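Local atomic coordinates of phosphate ABC transporter, periplasmic phosphate-binding protein (Borrelia burgdorferi, PDB entry 4N13), a protein that binds inorganic phosphate with micromolar affinity and, as the solute-binding component of the PstSACB ABC transporter, takes part in phosphate import. Residues I63-R68 / R224-V229; F84-L89 / G259-K264; A88-T93 / N218-K223. All blocks are in the same frame, centred on the assembly; numbering follows the deposited sequence. Where two conformers were deposited one is given.

In the fold
The three contacts follow two neighbouring antiparallel strands, 80-93 and 223-230. Contact 1 sets 223-230 beside 63-66. Contact 2 lays the C-terminal segment 259-264 against the middle of strand 80-93, and contact 3 places the turn before 223-230 against residues 88-91 further along strand 80-93. The centres of contacts 1 and 2 are about 12 Å apart, as are those of 2 and 3; those of 1 and 3, about 19 Å. Leu226 N, 2.8 Å from Ala85 O, ties contact 1 to contact 2. In the probable phosphate site a sulfate is bonded by Ser67 and Ser49; between nearest side-chain atoms, Ser67 is about 3 Å from Ser49 and Leu89 about 4 Å from Ser139.

Contact 1. Residues I63-R68 / R224-V229; sequences IAISSR and RNLIIV. With SO4 (sulfate ion), chain D.
The guanidinium of Arg224 meets Ser67 through a water that lies in its plane, at the edge: NH1 donates to this water, which in turn donates to Ser67 O at 2.9 Å. Ser67 O itself stands oblique to the group, 3.2 Å from Arg224 CD. The length of arginine suits this place, because its NE and NH2 go on to Ser142 and Asp145 of helix 138-151. The strands run antiparallel, with paired backbone bonds joining Ala64 to Val229 and Ser66 to Ile227, in the sheet order 40-45, 12-18, 63-66, 223-230, 80-93 of class II binding proteins. Ile228 lies side by side with Ile63 (CG2 to CG2, 3.7 Å), both against helix 237-246, and with Ile65, whose CD1 meets Ile228 CG1. On the other face the small Ala64 meets Val229. Ser66 OG, anti to the backbone N (chi1 -179°), donates to Arg68 O in the carbonyl plane, on a lone pair. In one of its two conformers Ser67 OG comes within 2.5 Å of sulfate O4, a doubtful, unusually short length. The ion, probably from the crystallisation liquor, is also bonded by Ser19 OG, Ser49 OG and Thr20 N, consistent with its occupying the phosphate site inferred from relatives.

Contact 2. Residues F84-L89 / G259-K264; sequences FAYDAL and GFLGIK
Tyr86 and Ile263 cross at about a right angle, the methyl CG2 of the isoleucine lying 3.8 Å from the ring atom CE2. The isoleucine rotamer (chi1 64°) sets CG2 anti to the carbonyl carbon, where it meets both Tyr86 CE2 and, at 3.7 Å, Phe84 C. A beta-branched residue suits this corner, since one methyl serves both the backbone and the ring. Gly262 O lies in the plane of the tyrosine ring, at its edge, 3.9 Å from CD2; it accepts a hydrogen bond from Asn216.

Between the flanking side chains the backbones form a single antiparallel bridge, a hydrogen-bonded pair: Tyr86 N donates to Leu261 O (2.9 Å), and Leu261 N donates back to Tyr86 O. The tail after helix 249-257 thus edges the middle of strand 80-93 only briefly, and the strand is itself irregular here: Phe84 and Ala85 both face Leu226 in a classic beta bulge. Ala85 CB lies over one face of the Phe84 ring, 4.0 Å above its plane and offset toward the rim, a fit for a small side chain.

At the other end the rim atoms of Phe260 meet the strand, CD1 3.6 Å from Tyr86 O and CE1 3.8 Å from Asp87 CB. Its side chain is about 4 Å (nearest atoms) from that of Thr21, a probable phosphate-site residue. Gly259 has positive phi (94°) as the C-prime residue of the Schellman motif closing helix 249-257. Gln252 of that helix grips both segments, accepting from Ile263 N and donating to Phe84 O.

Contact 3. Residues A88-T93 / N218-K223; sequences ALIFIT and NKYTIK. With SO4 (sulfate ion), chain E.
Leu89 is held by both of its backbone polar atoms. Its N donates to Ile222 O at 3.0 Å, nearly straight at 172°, while its O accepts a 2.7 Å bond from Tyr220 OH. The hydroxyl addresses a lone pair of that carbonyl, and Leu89 O lies in the plane of the tyrosine ring, at its edge. Tyr220 CB points toward the strand and CG is anti to the backbone N (chi1 -175°). Tyrosine suits the place because its reach puts a donor on a buried strand carbonyl. A water extends the link, donating to Tyr220 OH and accepting from Phe91 N at 2.8 Å.

Beside these bonds Ile222 supplies the apolar filling. Its CG2 touches Leu89 CB and lies near the plane of the Phe91 ring, 4.1 Å from CE2 at the edge; the two side chains cross at about a right angle. Ala88 and Lys223 form a non-hydrogen-bonded antiparallel pair whose CA atoms are only 3.9 Å apart, a closeness that suits alanine's lone methyl. The Lys223 chain, bent at chi2 and again at chi4, leads away from the strand, and its NZ bonds to Asn225 OD1.

The next shell sets these groups. Ile222 is the centre of an inverse gamma turn, closed by a weak bond from Lys223 N to Thr221 O, and Tyr220 packs on Pro210 and Ile215. Further out, Asn218 ends helix 212-216 in a Schellman motif. The side chain of Leu89 lies about 4 Å (nearest atoms) from that of Ser139, a probable phosphate-site residue. Strands 80-93 and 223-230 join the two lobes, as in class II binding proteins.

Contact 1. Residues I63-R68 / R224-V229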
loop_
_atom_site.group_PDB
_atom_site.type_symbol
_atom_site.label_atom_id
_atom_site.label_comp_id
_atom_site.label_asym_id
_atom_site.label_seq_id
_atom_site.Cartn_x
_atom_site.Cartn_y
_atom_site.Cartn_z
ATOM N N ILE A 63 -11.761 -17.535 -2.751
ATOM C CA ILE A 63 -11.143 -16.277 -3.148
ATOM C C ILE A 63 -10.098 -15.970 -2.093
ATOM O O ILE A 63 -10.364 -16.138 -0.902
ATOM C CB ILE A 63 -12.155 -15.095 -3.184
ATOM C CG1 ILE A 63 -13.327 -15.396 -4.129
ATOM C CG2 ILE A 63 -11.458 -13.793 -3.538
ATOM C CD1 ILE A 63 -14.460 -14.386 -4.044
ATOM N N ALA A 64 -8.939 -15.468 -2.513
ATOM C CA ALA A 64 -7.954 -14.897 -1.593
ATOM C C ALA A 64 -7.792 -13.419 -1.898
ATOM O O ALA A 64 -7.856 -13.006 -3.054
ATOM C CB ALA A 64 -6.613 -15.597 -1.724
ATOM N N ILE A 65 -7.580 -12.631 -0.854
ATOM C CA ILE A 65 -7.309 -11.211 -1.011
ATOM C C ILE A 65 -5.862 -10.966 -0.594
ATOM O O ILE A 65 -5.485 -11.291 0.531
ATOM C CB ILE A 65 -8.230 -10.345 -0.150
ATOM C CG1 ILE A 65 -9.688 -10.679 -0.432
ATOM C CG2 ILE A 65 -7.917 -8.884 -0.404
ATOM C CD1 ILE A 65 -10.133 -10.354 -1.851
ATOM N N SER A 66 -5.049 -10.412 -1.505
ATOM C CA SER A 66 -3.630 -10.233 -1.236
ATOM C C SER A 66 -3.195 -8.789 -1.399
ATOM O O SER A 66 -3.682 -8.078 -2.270
ATOM C CB SER A 66 -2.810 -11.111 -2.185
ATOM O OG SER A 66 -1.425 -10.966 -1.937
ATOM N N SER A 67 -2.289 -8.364 -0.526
ATOM C CA SER A 67 -1.631 -7.067 -0.625
ATOM C C SER A 67 -0.247 -7.164 -1.256
ATOM O O SER A 67 0.478 -6.183 -1.299
ATOM C CB SER A 67 -1.524 -6.428 0.756
ATOM O OG SER A 67 -0.830 -7.290 1.637
ATOM N N ARG A 68 0.121 -8.348 -1.728
ATOM C CA ARG A 68 1.404 -8.551 -2.384
ATOM C C ARG A 68 1.224 -9.224 -3.722
ATOM O O ARG A 68 0.248 -9.958 -3.938
ATOM C CB ARG A 68 2.327 -9.404 -1.523
ATOM C CG ARG A 68 1.906 -10.861 -1.390
ATOM C CD ARG A 68 3.119 -11.780 -1.359
ATOM N NE ARG A 68 2.787 -13.161 -1.012
ATOM C CZ ARG A 68 2.371 -14.082 -1.881
ATOM N NH1 ARG A 68 2.210 -13.797 -3.160
ATOM N NH2 ARG A 68 2.112 -15.305 -1.468
ATOM N N ARG A 224 0.951 -0.547 -2.583
ATOM C CA ARG A 224 0.563 -1.939 -2.702
ATOM C C ARG A 224 -0.733 -2.012 -3.483
ATOM O O ARG A 224 -1.652 -1.220 -3.280
ATOM C CB ARG A 224 0.361 -2.552 -1.327
ATOM C CG ARG A 224 1.620 -2.607 -0.477
ATOM C CD ARG A 224 1.482 -3.739 0.482
ATOM N NE ARG A 224 2.536 -3.896 1.480
ATOM C CZ ARG A 224 3.596 -4.697 1.364
ATOM N NH1 ARG A 224 3.838 -5.360 0.240
ATOM N NH2 ARG A 224 4.429 -4.828 2.379
ATOM N N ASN A 225 -0.793 -2.977 -4.380
ATOM C CA ASN A 225 -1.995 -3.258 -5.153
ATOM C C ASN A 225 -2.780 -4.356 -4.441
ATOM O O ASN A 225 -2.269 -5.465 -4.250
ATOM C CB ASN A 225 -1.605 -3.732 -6.561
ATOM C CG ASN A 225 -1.014 -2.629 -7.440
ATOM O OD1 ASN A 225 -0.831 -1.511 -7.018
ATOM N ND2 ASN A 225 -0.731 -2.968 -8.697
ATOM N N LEU A 226 -3.987 -4.052 -3.985
ATOM C CA LEU A 226 -4.819 -5.048 -3.308
ATOM C C LEU A 226 -5.579 -5.820 -4.371
ATOM O O LEU A 226 -6.297 -5.225 -5.183
ATOM C CB LEU A 226 -5.774 -4.382 -2.321
ATOM C CG LEU A 226 -5.220 -4.200 -0.898
ATOM C CD1 LEU A 226 -5.191 -5.526 -0.147
ATOM C CD2 LEU A 226 -3.824 -3.624 -0.908
ATOM N N ILE A 227 -5.402 -7.134 -4.369
ATOM C CA ILE A 227 -5.852 -7.978 -5.476
ATOM C C ILE A 227 -6.764 -9.087 -4.987
ATOM O O ILE A 227 -6.615 -9.641 -3.889
ATOM C CB ILE A 227 -4.668 -8.587 -6.287
ATOM C CG1 ILE A 227 -3.716 -9.381 -5.401
ATOM C CG2 ILE A 227 -3.939 -7.501 -7.050
ATOM C CD1 ILE A 227 -2.667 -10.132 -6.193
ATOM N N ILE A 228 -7.731 -9.401 -5.844
ATOM C CA ILE A 228 -8.633 -10.527 -5.710
ATOM C C ILE A 228 -8.010 -11.670 -6.495
ATOM O O ILE A 228 -7.747 -11.533 -7.693
ATOM C CB ILE A 228 -9.994 -10.190 -6.351
ATOM C CG1 ILE A 228 -10.651 -9.022 -5.620
ATOM C CG2 ILE A 228 -10.910 -11.411 -6.381
ATOM C CD1 ILE A 228 -11.739 -8.346 -6.423
ATOM N N VAL A 229 -7.788 -12.781 -5.821
ATOM C CA VAL A 229 -7.105 -13.940 -6.388
ATOM C C VAL A 229 -8.054 -15.132 -6.416
ATOM O O VAL A 229 -8.671 -15.473 -5.408
ATOM C CB VAL A 229 -5.829 -14.295 -5.584
ATOM C CG1 VAL A 229 -5.052 -15.424 -6.259
ATOM C CG2 VAL A 229 -4.943 -13.065 -5.400
HETATM S S SO4 D . -0.845 -8.961 4.882
HETATM O O1 SO4 D . -1.851 -9.370 5.834
HETATM O O2 SO4 D . 0.273 -8.394 5.667
HETATM O O3 SO4 D . -0.385 -10.018 3.982
HETATM O O4 SO4 D . -1.358 -7.927 4.006
HETATM O O HOH W 1 1.359 -4.832 -4.393
HETATM O O HOH W 2 2.939 -5.325 -2.484
#

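Contact 2. Residues F84-L89 / G259-K264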
loop_
_atom_site.group_PDB
_atom_site.type_symbol
_atom_site.label_atom_id
_atom_site.label_comp_id
_atom_site.label_asym_id
_atom_site.label_seq_id
_atom_site.Cartn_x
_atom_site.Cartn_y
_atom_site.Cartn_z
ATOM N N PHE A 84 -8.435 -4.408 -6.957
ATOM C CA PHE A 84 -9.668 -3.731 -6.531
ATOM C C PHE A 84 -9.430 -2.555 -5.597
ATOM O O PHE A 84 -10.372 -1.879 -5.268
ATOM C CB PHE A 84 -10.674 -4.703 -5.892
ATOM C CG PHE A 84 -10.347 -5.074 -4.481
ATOM C CD1 PHE A 84 -11.028 -4.508 -3.419
ATOM C CD2 PHE A 84 -9.343 -5.987 -4.207
ATOM C CE1 PHE A 84 -10.718 -4.850 -2.119
ATOM C CE2 PHE A 84 -9.027 -6.316 -2.907
ATOM C CZ PHE A 84 -9.718 -5.762 -1.871
ATOM N N ALA A 85 -8.190 -2.317 -5.177
ATOM C CA ALA A 85 -7.887 -1.197 -4.295
ATOM C C ALA A 85 -6.402 -0.963 -4.265
ATOM O O ALA A 85 -5.635 -1.849 -4.642
ATOM C CB ALA A 85 -8.427 -1.437 -2.880
ATOM N N TYR A 86 -6.005 0.214 -3.772
ATOM C CA TYR A 86 -4.594 0.562 -3.623
ATOM C C TYR A 86 -4.330 1.125 -2.243
ATOM O O TYR A 86 -5.157 1.875 -1.703
ATOM C CB TYR A 86 -4.156 1.606 -4.643
ATOM C CG TYR A 86 -4.366 1.170 -6.056
ATOM C CD1 TYR A 86 -3.432 0.388 -6.708
ATOM C CD2 TYR A 86 -5.504 1.545 -6.749
ATOM C CE1 TYR A 86 -3.635 -0.011 -8.027
ATOM C CE2 TYR A 86 -5.711 1.156 -8.042
ATOM C CZ TYR A 86 -4.779 0.392 -8.685
ATOM O OH TYR A 86 -5.030 0.014 -9.991
ATOM N N ASP A 87 -3.186 0.744 -1.692
ATOM C CA ASP A 87 -2.673 1.249 -0.429
ATOM C C ASP A 87 -1.386 1.978 -0.753
ATOM O O ASP A 87 -0.298 1.384 -0.818
ATOM C CB ASP A 87 -2.439 0.062 0.509
ATOM C CG ASP A 87 -1.704 0.440 1.752
ATOM O OD1 ASP A 87 -1.770 1.623 2.120
ATOM O OD2 ASP A 87 -1.077 -0.457 2.365
ATOM N N ALA A 88 -1.517 3.275 -0.981
ATOM C CA ALA A 88 -0.409 4.112 -1.431
ATOM C C ALA A 88 0.245 4.881 -0.302
ATOM O O ALA A 88 -0.419 5.283 0.656
ATOM C CB ALA A 88 -0.890 5.088 -2.507
ATOM N N LEU A 89 1.540 5.115 -0.442
ATOM C CA LEU A 89 2.293 5.942 0.509
ATOM C C LEU A 89 2.960 7.073 -0.236
ATOM O O LEU A 89 3.314 6.936 -1.419
ATOM C CB LEU A 89 3.343 5.128 1.260
ATOM C CG LEU A 89 2.720 4.022 2.107
ATOM C CD1 LEU A 89 2.677 2.698 1.327
ATOM C CD2 LEU A 89 3.443 3.923 3.420
ATOM N N GLY A 259 -10.707 4.474 3.633
ATOM C CA GLY A 259 -9.388 5.069 3.618
ATOM C C GLY A 259 -8.429 4.591 2.559
ATOM O O GLY A 259 -7.283 5.033 2.540
ATOM N N PHE A 260 -8.875 3.693 1.690
ATOM C CA PHE A 260 -8.027 3.186 0.617
ATOM C C PHE A 260 -8.420 3.909 -0.661
ATOM O O PHE A 260 -9.350 4.706 -0.678
ATOM C CB PHE A 260 -8.212 1.673 0.418
ATOM C CG PHE A 260 -7.542 0.809 1.448
ATOM C CD1 PHE A 260 -6.473 0.008 1.098
ATOM C CD2 PHE A 260 -8.023 0.745 2.749
ATOM C CE1 PHE A 260 -5.868 -0.809 2.022
ATOM C CE2 PHE A 260 -7.409 -0.063 3.684
ATOM C CZ PHE A 260 -6.329 -0.842 3.315
ATOM N N LEU A 261 -7.703 3.638 -1.734
ATOM C CA LEU A 261 -7.964 4.258 -3.023
ATOM C C LEU A 261 -8.595 3.237 -3.946
ATOM O O LEU A 261 -8.145 2.103 -3.992
ATOM C CB LEU A 261 -6.641 4.684 -3.639
ATOM C CG LEU A 261 -6.779 5.485 -4.911
ATOM C CD1 LEU A 261 -7.349 6.860 -4.606
ATOM C CD2 LEU A 261 -5.414 5.599 -5.566
ATOM N N GLY A 262 -9.643 3.625 -4.663
ATOM C CA GLY A 262 -10.353 2.723 -5.549
ATOM C C GLY A 262 -9.815 2.679 -6.973
ATOM O O GLY A 262 -8.917 3.423 -7.358
ATOM N N ILE A 263 -10.350 1.740 -7.744
ATOM C CA ILE A 263 -10.028 1.589 -9.147
ATOM C C ILE A 263 -11.075 2.306 -9.998
ATOM O O ILE A 263 -12.091 2.758 -9.500
ATOM C CB ILE A 263 -10.021 0.097 -9.551
ATOM C CG1 ILE A 263 -11.418 -0.526 -9.403
ATOM C CG2 ILE A 263 -8.960 -0.669 -8.762
ATOM C CD1 ILE A 263 -11.538 -1.895 -10.042
ATOM N N LYS A 264 -10.857 2.369 -11.300
ATOM C CA LYS A 264 -11.902 2.853 -12.206
ATOM C C LYS A 264 -12.963 1.777 -12.487
ATOM O O LYS A 264 -12.643 0.589 -12.587
ATOM C CB LYS A 264 -11.256 3.341 -13.498
ATOM C CG LYS A 264 -10.100 4.295 -13.235
ATOM C CD LYS A 264 -10.516 5.404 -12.272
ATOM C CE LYS A 264 -9.328 6.096 -11.627
ATOM N NZ LYS A 264 -8.519 6.900 -12.576
#

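Contact 3. Residues A88-T93 / N218-K223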
loop_
_atom_site.group_PDB
_atom_site.type_symbol
_atom_site.label_atom_id
_atom_site.label_comp_id
_atom_site.label_asym_id
_atom_site.label_seq_id
_atom_site.Cartn_x
_atom_site.Cartn_y
_atom_site.Cartn_z
ATOM N N ALA A 88 -1.517 3.275 -0.981
ATOM C CA ALA A 88 -0.409 4.112 -1.431
ATOM C C ALA A 88 0.245 4.881 -0.302
ATOM O O ALA A 88 -0.419 5.283 0.656
ATOM C CB ALA A 88 -0.890 5.088 -2.507
ATOM N N LEU A 89 1.540 5.115 -0.442
ATOM C CA LEU A 89 2.293 5.942 0.509
ATOM C C LEU A 89 2.960 7.073 -0.236
ATOM O O LEU A 89 3.314 6.936 -1.419
ATOM C CB LEU A 89 3.343 5.128 1.260
ATOM C CG LEU A 89 2.720 4.022 2.107
ATOM C CD1 LEU A 89 2.677 2.698 1.327
ATOM C CD2 LEU A 89 3.443 3.923 3.420
ATOM N N ILE A 90 3.151 8.174 0.479
ATOM C CA ILE A 90 3.735 9.376 -0.081
ATOM C C ILE A 90 4.835 9.868 0.851
ATOM O O ILE A 90 4.855 9.551 2.044
ATOM C CB ILE A 90 2.655 10.464 -0.283
ATOM C CG1 ILE A 90 2.127 10.986 1.052
ATOM C CG2 ILE A 90 1.523 9.884 -1.116
ATOM C CD1 ILE A 90 1.027 12.045 0.932
ATOM N N PHE A 91 5.772 10.591 0.271
ATOM C CA PHE A 91 6.913 11.126 0.993
ATOM C C PHE A 91 6.756 12.627 1.195
ATOM O O PHE A 91 6.468 13.373 0.248
ATOM C CB PHE A 91 8.197 10.778 0.252
ATOM C CG PHE A 91 8.588 9.343 0.461
ATOM C CD1 PHE A 91 9.476 9.010 1.469
ATOM C CD2 PHE A 91 7.995 8.323 -0.251
ATOM C CE1 PHE A 91 9.818 7.684 1.724
ATOM C CE2 PHE A 91 8.333 6.981 0.013
ATOM C CZ PHE A 91 9.251 6.695 0.988
ATOM N N ILE A 92 6.930 13.050 2.433
ATOM C CA ILE A 92 6.793 14.443 2.812
ATOM C C ILE A 92 8.110 14.959 3.362
ATOM O O ILE A 92 8.896 14.208 3.967
ATOM C CB ILE A 92 5.668 14.675 3.841
ATOM C CG1 ILE A 92 5.812 13.781 5.065
ATOM C CG2 ILE A 92 4.309 14.433 3.170
ATOM C CD1 ILE A 92 4.923 14.195 6.211
ATOM N N THR A 93 8.364 16.248 3.131
ATOM C CA THR A 93 9.574 16.868 3.631
ATOM C C THR A 93 9.256 18.166 4.318
ATOM O O THR A 93 8.204 18.787 4.115
ATOM C CB THR A 93 10.619 17.144 2.518
ATOM O OG1 THR A 93 10.193 18.227 1.699
ATOM C CG2 THR A 93 10.871 15.923 1.663
ATOM N N ASN A 218 -0.445 2.935 -12.558
ATOM C CA ASN A 218 0.822 2.386 -12.062
ATOM C C ASN A 218 2.031 3.259 -12.449
ATOM O O ASN A 218 3.175 2.798 -12.452
ATOM C CB ASN A 218 1.050 0.917 -12.482
ATOM C CG ASN A 218 -0.044 -0.039 -11.995
ATOM O OD1 ASN A 218 -0.922 0.332 -11.232
ATOM N ND2 ASN A 218 0.031 -1.306 -12.449
ATOM N N LYS A 219 1.779 4.527 -12.759
ATOM C CA LYS A 219 2.862 5.484 -12.992
ATOM C C LYS A 219 3.476 5.947 -11.673
ATOM O O LYS A 219 4.674 6.185 -11.596
ATOM C CB LYS A 219 2.354 6.698 -13.768
ATOM C CG LYS A 219 3.460 7.653 -14.203
ATOM C CD LYS A 219 2.939 8.721 -15.161
ATOM C CE LYS A 219 4.049 9.661 -15.612
ATOM N NZ LYS A 219 3.565 10.733 -16.515
ATOM N N TYR A 220 2.646 6.094 -10.647
ATOM C CA TYR A 220 3.123 6.349 -9.300
ATOM C C TYR A 220 3.389 5.012 -8.662
ATOM O O TYR A 220 2.498 4.167 -8.577
ATOM C CB TYR A 220 2.115 7.107 -8.472
ATOM C CG TYR A 220 2.700 7.448 -7.116
ATOM C CD1 TYR A 220 3.582 8.503 -6.972
ATOM C CD2 TYR A 220 2.413 6.690 -5.997
ATOM C CE1 TYR A 220 4.126 8.813 -5.752
ATOM C CE2 TYR A 220 2.949 6.993 -4.755
ATOM C CZ TYR A 220 3.819 8.060 -4.648
ATOM O OH TYR A 220 4.382 8.416 -3.450
ATOM N N THR A 221 4.619 4.823 -8.205
ATOM C CA THR A 221 5.124 3.500 -7.910
ATOM C C THR A 221 5.016 3.051 -6.442
ATOM O O THR A 221 5.154 1.870 -6.142
ATOM C CB THR A 221 6.597 3.383 -8.362
ATOM O OG1 THR A 221 7.352 4.467 -7.801
ATOM C CG2 THR A 221 6.693 3.415 -9.886
ATOM N N ILE A 222 4.783 3.980 -5.526
ATOM C CA ILE A 222 4.841 3.659 -4.094
ATOM C C ILE A 222 3.463 3.260 -3.559
ATOM O O ILE A 222 2.772 4.038 -2.913
ATOM C CB ILE A 222 5.430 4.824 -3.253
ATOM C CG1 ILE A 222 6.623 5.487 -3.942
ATOM C CG2 ILE A 222 5.810 4.315 -1.869
ATOM C CD1 ILE A 222 7.771 4.581 -4.183
ATOM N N LYS A 223 3.041 2.051 -3.885
ATOM C CA LYS A 223 1.763 1.545 -3.414
ATOM C C LYS A 223 1.743 0.046 -3.469
ATOM O O LYS A 223 2.423 -0.557 -4.291
ATOM C CB LYS A 223 0.582 2.098 -4.226
ATOM C CG LYS A 223 0.377 1.496 -5.621
ATOM C CD LYS A 223 1.269 2.080 -6.673
ATOM C CE LYS A 223 0.900 1.588 -8.079
ATOM N NZ LYS A 223 1.215 0.128 -8.234
HETATM S S SO4 E . 4.106 8.574 -19.105
HETATM O O1 SO4 E . 4.995 7.938 -18.128
HETATM O O2 SO4 E . 2.739 8.134 -18.830
HETATM O O3 SO4 E . 4.207 10.016 -18.954
HETATM O O4 SO4 E . 4.478 8.120 -20.446
HETATM O O HOH W 3 5.437 10.985 -2.516
#